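Local structure of soluble secreted antigen MPT53 (Mycobacterium tuberculosis, 1LU4) at residues A[29-34]-A[90-95]; A[59-64]-A[84-89]. The protein probably acts as a secreted thioredoxin-like disulfide oxidoreductase that oxidises reduced, unfolded exported proteins to form their disulfide bonds. All coordinates share one frame; numbering follows the deposited sequence. Where two conformers were deposited one is given.

Interaction 1 of 2, residues A[29-34]-A[90-95]; sequences LWFWTP and VIWARY
F31 drives one edge of its phenyl ring into the face of the W92 indole, a T-shaped (edge-to-face) pair with the planes at 83° and the phenyl centroid 4.8 Å from that of the five-membered ring. The touching atom is CD2 of F31, which hangs over the indole toward its rim and comes within 3.6 Å of W92 CE2. Nearer the backbone, F31 CB makes a CH-pi contact on the same indole face, 3.8 Å from the centroid of the six-membered ring. The two side chains slide past each other in opposite directions, and the benzo end of the tryptophan therefore reaches the strand itself: in the conformer given, one of two modelled for W92, W32 O lies near the indole plane at its edge, though the very short approach of CZ2 to this oxygen is doubtful.

Strand 27-32 is the middle strand of the five-stranded sheet of this thioredoxin fold. L29 and F31 point from it toward helix 90-94, while the W30 and W32 side chains pack against helices 37-52 and 67-77.

At the far end of the phenyl ring, F31 CZ meets Y95 CB at 3.6 Å. The two side chains cross at about a right angle, but their rings are set obliquely, with planes at 49°. Y95, just past the helix, thus completes an aromatic cluster with F31 and W92. L29 comes over a face of the tyrosine ring: its CD1 is 3.9 Å from the ring centroid and 3.5 Å from Y95 CZ, another CH-pi contact. L29 CG is anti to its carbonyl carbon (chi1 -54°), and CD1 continues from there to the ring. The Y95 hydroxyl itself is hydrogen-bonded to the Y106 hydroxyl.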
loop_
_atom_site.group_PDB
_atom_site.type_symbol
_atom_site.label_atom_id
_atom_site.label_comp_id
_atom_site.label_asym_id
_atom_site.label_seq_id
_atom_site.Cartn_x
_atom_site.Cartn_y
_atom_site.Cartn_z
ATOM N N LEU A 29 0.952 -3.879 2.031
ATOM C CA LEU A 29 1.552 -2.693 1.446
ATOM C C LEU A 29 1.039 -2.541 0.022
ATOM O O LEU A 29 1.001 -3.535 -0.733
ATOM C CB LEU A 29 3.081 -2.786 1.392
ATOM C CG LEU A 29 3.797 -3.098 2.700
ATOM C CD1 LEU A 29 5.302 -3.121 2.478
ATOM C CD2 LEU A 29 3.390 -2.142 3.836
ATOM N N TRP A 30 0.669 -1.326 -0.360
ATOM C CA TRP A 30 0.193 -1.061 -1.698
ATOM C C TRP A 30 0.974 0.117 -2.243
ATOM O O TRP A 30 0.871 1.238 -1.742
ATOM C CB TRP A 30 -1.304 -0.758 -1.689
ATOM C CG TRP A 30 -1.927 -0.534 -3.035
ATOM C CD1 TRP A 30 -1.894 -1.359 -4.127
ATOM C CD2 TRP A 30 -2.748 0.577 -3.441
ATOM N NE1 TRP A 30 -2.603 -0.840 -5.176
ATOM C CE2 TRP A 30 -3.134 0.343 -4.773
ATOM C CE3 TRP A 30 -3.172 1.736 -2.770
ATOM C CZ2 TRP A 30 -3.945 1.255 -5.465
ATOM C CZ3 TRP A 30 -3.988 2.650 -3.476
ATOM C CH2 TRP A 30 -4.342 2.374 -4.795
ATOM N N PHE A 31 1.778 -0.164 -3.279
ATOM C CA PHE A 31 2.624 0.870 -3.922
ATOM C C PHE A 31 1.885 1.450 -5.075
ATOM O O PHE A 31 1.501 0.735 -6.030
ATOM C CB PHE A 31 3.931 0.193 -4.417
ATOM C CG PHE A 31 4.792 -0.317 -3.284
ATOM C CD1 PHE A 31 4.577 -1.568 -2.690
ATOM C CD2 PHE A 31 5.843 0.473 -2.789
ATOM C CE1 PHE A 31 5.387 -1.999 -1.662
ATOM C CE2 PHE A 31 6.638 0.031 -1.738
ATOM C CZ PHE A 31 6.415 -1.205 -1.144
ATOM N N TRP A 32 1.649 2.754 -5.027
ATOM C CA TRP A 32 0.789 3.424 -6.040
ATOM C C TRP A 32 1.375 4.761 -6.435
ATOM O O TRP A 32 2.245 5.353 -5.790
ATOM C CB TRP A 32 -0.584 3.613 -5.418
ATOM C CG TRP A 32 -0.779 4.427 -4.192
ATOM C CD1 TRP A 32 -0.727 3.963 -2.914
ATOM C CD2 TRP A 32 -1.079 5.828 -4.094
ATOM N NE1 TRP A 32 -0.971 4.961 -2.000
ATOM C CE2 TRP A 32 -1.202 6.118 -2.710
ATOM C CE3 TRP A 32 -1.265 6.846 -5.027
ATOM C CZ2 TRP A 32 -1.510 7.398 -2.231
ATOM C CZ3 TRP A 32 -1.566 8.111 -4.552
ATOM C CH2 TRP A 32 -1.672 8.392 -3.167
ATOM N N THR A 33 0.847 5.253 -7.594
ATOM C CA THR A 33 1.051 6.635 -7.968
ATOM C C THR A 33 -0.298 7.191 -8.405
ATOM O O THR A 33 -1.122 6.440 -8.919
ATOM C CB THR A 33 2.076 6.771 -9.133
ATOM O OG1 THR A 33 1.525 6.230 -10.381
ATOM C CG2 THR A 33 3.414 6.160 -8.903
ATOM N N PRO A 34 -0.584 8.500 -8.200
ATOM C CA PRO A 34 -1.963 8.952 -8.371
ATOM C C PRO A 34 -2.416 9.054 -9.809
ATOM O O PRO A 34 -3.628 9.146 -10.067
ATOM C CB PRO A 34 -1.958 10.316 -7.661
ATOM C CG PRO A 34 -0.507 10.770 -7.684
ATOM C CD PRO A 34 0.260 9.454 -7.522
ATOM N N VAL A 90 12.819 5.807 -1.613
ATOM C CA VAL A 90 13.659 4.940 -0.800
ATOM C C VAL A 90 12.941 3.671 -0.353
ATOM O O VAL A 90 13.522 2.596 -0.361
ATOM C CB VAL A 90 14.215 5.764 0.381
ATOM C CG1 VAL A 90 14.877 4.904 1.462
ATOM C CG2 VAL A 90 15.223 6.821 -0.116
ATOM N N ILE A 91 11.669 3.808 0.055
ATOM C CA ILE A 91 10.958 2.569 0.447
ATOM C C ILE A 91 10.644 1.737 -0.767
ATOM O O ILE A 91 10.770 0.492 -0.746
ATOM C CB ILE A 91 9.661 2.913 1.251
ATOM C CG1 ILE A 91 10.009 3.797 2.472
ATOM C CG2 ILE A 91 8.926 1.660 1.618
ATOM C CD1 ILE A 91 8.711 4.404 3.030
ATOM N N TRP A 92 10.274 2.356 -1.884
ATOM C CA TRP A 92 10.021 1.622 -3.114
ATOM C C TRP A 92 11.083 0.719 -3.525
ATOM O O TRP A 92 11.206 -0.387 -3.883
ATOM C CB TRP A 92 9.706 2.489 -4.287
ATOM C CG TRP A 92 8.313 2.959 -4.257
ATOM C CD1 TRP A 92 7.692 3.670 -3.280
ATOM C CD2 TRP A 92 7.343 2.747 -5.293
ATOM N NE1 TRP A 92 6.460 3.930 -3.593
ATOM C CE2 TRP A 92 6.178 3.389 -4.825
ATOM C CE3 TRP A 92 7.273 2.121 -6.540
ATOM C CZ2 TRP A 92 4.893 3.531 -5.394
ATOM C CZ3 TRP A 92 6.045 2.203 -7.195
ATOM C CH2 TRP A 92 4.970 2.872 -6.618
ATOM N N ALA A 93 12.309 1.328 -3.176
ATOM C CA ALA A 93 13.976 0.657 -3.639
ATOM C C ALA A 93 14.014 -0.479 -2.672
ATOM O O ALA A 93 14.459 -1.534 -3.087
ATOM C CB ALA A 93 14.954 1.686 -3.542
ATOM N N ARG A 94 13.628 -0.331 -1.407
ATOM C CA ARG A 94 13.820 -1.363 -0.393
ATOM C C ARG A 94 13.037 -2.592 -0.801
ATOM O O ARG A 94 13.450 -3.711 -0.515
ATOM C CB ARG A 94 13.481 -0.756 0.982
ATOM C CG ARG A 94 13.597 -1.739 2.137
ATOM C CD ARG A 94 13.089 -0.881 3.315
ATOM N NE ARG A 94 14.260 -0.280 3.909
ATOM C CZ ARG A 94 15.062 -0.713 4.860
ATOM N NH1 ARG A 94 14.897 -1.868 5.492
ATOM N NH2 ARG A 94 16.070 0.068 5.190
ATOM N N TYR A 95 11.880 -2.370 -1.446
ATOM C CA TYR A 95 11.012 -3.427 -1.817
ATOM C C TYR A 95 11.212 -3.816 -3.245
ATOM O O TYR A 95 10.373 -4.636 -3.638
ATOM C CB TYR A 95 9.505 -3.021 -1.595
ATOM C CG TYR A 95 9.223 -3.297 -0.126
ATOM C CD1 TYR A 95 8.777 -4.579 0.227
ATOM C CD2 TYR A 95 9.448 -2.335 0.843
ATOM C CE1 TYR A 95 8.507 -4.904 1.540
ATOM C CE2 TYR A 95 9.202 -2.651 2.184
ATOM C CZ TYR A 95 8.729 -3.942 2.490
ATOM O OH TYR A 95 8.537 -4.174 3.816
#

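Interaction 2 of 2, residues A[59-64]-A[84-89]; sequences VGIATR and LNDADG
D86 O is gripped by two donors that come in from opposite faces of its carbonyl plane. From across the contact, the T63 hydroxyl donates a hydrogen bond to it, with OG1 2.8 Å from D86 O and tilted 24° from the plane. OG1 is anti to the T63 backbone N (chi1 -167°), which carries it to the D86 side. From within its own segment, G89 N reaches D86 O at 3.0 Å and closes a type I turn.

Ahead of this turn the two segments run as parallel strands, bridged at I61 with L84 and at A62 with N85. L84 N donates to G60 O at 2.8 Å, and A62 N then donates to L84 O at 2.9 Å in a nearly straight bond, 170° at the hydrogen. A62 O accepts from D86 N at 2.8 Å. This is the pairing expected of the two strands of a beta-alpha-beta unit, here connected through helix 67-77.

On the face that carries I61 and L84, the leucine lies beside the isoleucine and points the same way. L84 CD1 touches V59 CG1 at 3.8 Å and, less closely, I61 CG1. The other branch of the isoleucine, CG2, packs on D86 CB at 3.7 Å.

The D86 carboxylate turns to the start of helix 90-94, where OD1 takes the I91 N-H and OD2 the W92 N-H. Those donors and the helix end would be expected to stabilise its negative charge, so that this buried residue probably stays ionised while its carbonyl holds the T63 hydroxyl.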
loop_
_atom_site.group_PDB
_atom_site.type_symbol
_atom_site.label_atom_id
_atom_site.label_comp_id
_atom_site.label_asym_id
_atom_site.label_seq_id
_atom_site.Cartn_x
_atom_site.Cartn_y
_atom_site.Cartn_z
ATOM N N VAL A 59 -1.162 -0.148 4.343
ATOM C CA VAL A 59 -0.314 1.016 4.187
ATOM C C VAL A 59 -0.082 1.207 2.717
ATOM O O VAL A 59 0.481 0.368 2.033
ATOM C CB VAL A 59 1.011 0.849 4.930
ATOM C CG1 VAL A 59 1.904 2.081 4.764
ATOM C CG2 VAL A 59 0.753 0.553 6.410
ATOM N N GLY A 60 -0.520 2.383 2.243
ATOM C CA GLY A 60 -0.203 2.785 0.859
ATOM C C GLY A 60 1.137 3.511 0.848
ATOM O O GLY A 60 1.478 4.212 1.807
ATOM N N ILE A 61 1.878 3.375 -0.242
ATOM C CA ILE A 61 3.198 3.973 -0.347
ATOM C C ILE A 61 3.237 4.617 -1.742
ATOM O O ILE A 61 3.238 3.914 -2.765
ATOM C CB ILE A 61 4.337 2.954 -0.145
ATOM C CG1 ILE A 61 4.157 2.208 1.197
ATOM C CG2 ILE A 61 5.667 3.665 -0.236
ATOM C CD1 ILE A 61 5.091 1.093 1.510
ATOM N N ALA A 62 3.221 5.947 -1.764
ATOM C CA ALA A 62 3.107 6.670 -3.044
ATOM C C ALA A 62 4.447 7.309 -3.365
ATOM O O ALA A 62 5.226 7.720 -2.489
ATOM C CB ALA A 62 2.052 7.782 -2.909
ATOM N N THR A 63 4.717 7.449 -4.669
ATOM C CA THR A 63 5.924 8.167 -5.099
ATOM C C THR A 63 5.635 8.759 -6.498
ATOM O O THR A 63 4.583 8.555 -7.088
ATOM C CB THR A 63 7.135 7.253 -5.096
ATOM O OG1 THR A 63 8.353 8.072 -5.233
ATOM C CG2 THR A 63 7.131 6.222 -6.205
ATOM N N ARG A 64 6.606 9.508 -6.973
ATOM C CA ARG A 64 6.579 10.095 -8.349
ATOM C C ARG A 64 5.419 11.056 -8.504
ATOM O O ARG A 64 4.857 11.168 -9.608
ATOM C CB ARG A 64 6.568 9.020 -9.418
ATOM C CG ARG A 64 7.915 8.278 -9.468
ATOM C CD ARG A 64 7.923 7.510 -10.732
ATOM N NE ARG A 64 8.250 8.229 -11.890
ATOM C CZ ARG A 64 8.145 7.714 -13.120
ATOM N NH1 ARG A 64 7.680 6.518 -13.314
ATOM N NH2 ARG A 64 8.474 8.388 -14.162
ATOM N N LEU A 84 1.902 6.823 2.712
ATOM C CA LEU A 84 3.233 7.368 2.911
ATOM C C LEU A 84 3.668 8.164 1.679
ATOM O O LEU A 84 3.469 7.726 0.552
ATOM C CB LEU A 84 4.269 6.244 3.145
ATOM C CG LEU A 84 3.882 5.364 4.381
ATOM C CD1 LEU A 84 4.936 4.294 4.594
ATOM C CD2 LEU A 84 3.708 6.177 5.652
ATOM N N ASN A 85 4.257 9.325 1.933
ATOM C CA ASN A 85 4.832 10.116 0.844
ATOM C C ASN A 85 6.282 9.667 0.687
ATOM O O ASN A 85 7.158 10.188 1.402
ATOM C CB ASN A 85 4.759 11.601 1.237
ATOM C CG ASN A 85 5.445 12.480 0.199
ATOM O OD1 ASN A 85 5.799 12.050 -0.871
ATOM N ND2 ASN A 85 5.656 13.724 0.578
ATOM N N ASP A 86 6.535 8.685 -0.153
ATOM C CA ASP A 86 7.891 8.161 -0.313
ATOM C C ASP A 86 8.555 8.976 -1.395
ATOM O O ASP A 86 8.798 8.533 -2.520
ATOM C CB ASP A 86 7.828 6.690 -0.711
ATOM C CG ASP A 86 9.195 6.024 -0.782
ATOM O OD1 ASP A 86 10.106 6.405 -0.058
ATOM O OD2 ASP A 86 9.348 5.081 -1.572
ATOM N N ALA A 87 8.845 10.235 -1.048
ATOM C CA ALA A 87 9.117 11.243 -2.042
ATOM C C ALA A 87 10.330 10.868 -2.878
ATOM O O ALA A 87 10.392 11.202 -4.058
ATOM C CB ALA A 87 9.361 12.593 -1.344
ATOM N N ASP A 88 11.362 10.265 -2.263
ATOM C CA ASP A 88 12.556 9.963 -3.046
ATOM C C ASP A 88 12.640 8.488 -3.411
ATOM O O ASP A 88 13.666 8.009 -3.931
ATOM C CB ASP A 88 13.814 10.394 -2.280
ATOM C CG ASP A 88 13.843 11.902 -2.077
ATOM O OD1 ASP A 88 13.306 12.694 -2.866
ATOM O OD2 ASP A 88 14.440 12.296 -1.054
ATOM N N GLY A 89 11.577 7.721 -3.219
ATOM C CA GLY A 89 11.581 6.349 -3.627
ATOM C C GLY A 89 12.411 5.418 -2.812
ATOM O O GLY A 89 12.693 4.300 -3.261
HETATM O O HOH W 1 7.784 11.847 -5.373
#

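Interactions 1 and 2 have centres about 6 Å apart and both reach the same sheet, in which strands 27-32 and 57-62 are neighbours; I61 N lies 2.8 Å from W30 O across that boundary. D86 is the second tie: its OD2 is 2.9 Å from W92 N, so the turn of interaction 2 holds the start of the helix whose indole packs on F31 in interaction 1. The I61 side chain of interaction 2 also packs on F31 and I91 of interaction 1. Past strand 27-32, the T33 side chain touches the CxxC site formed by C36 and C39, the predicted redox-active pair, whose disulfide is not formed in this structure.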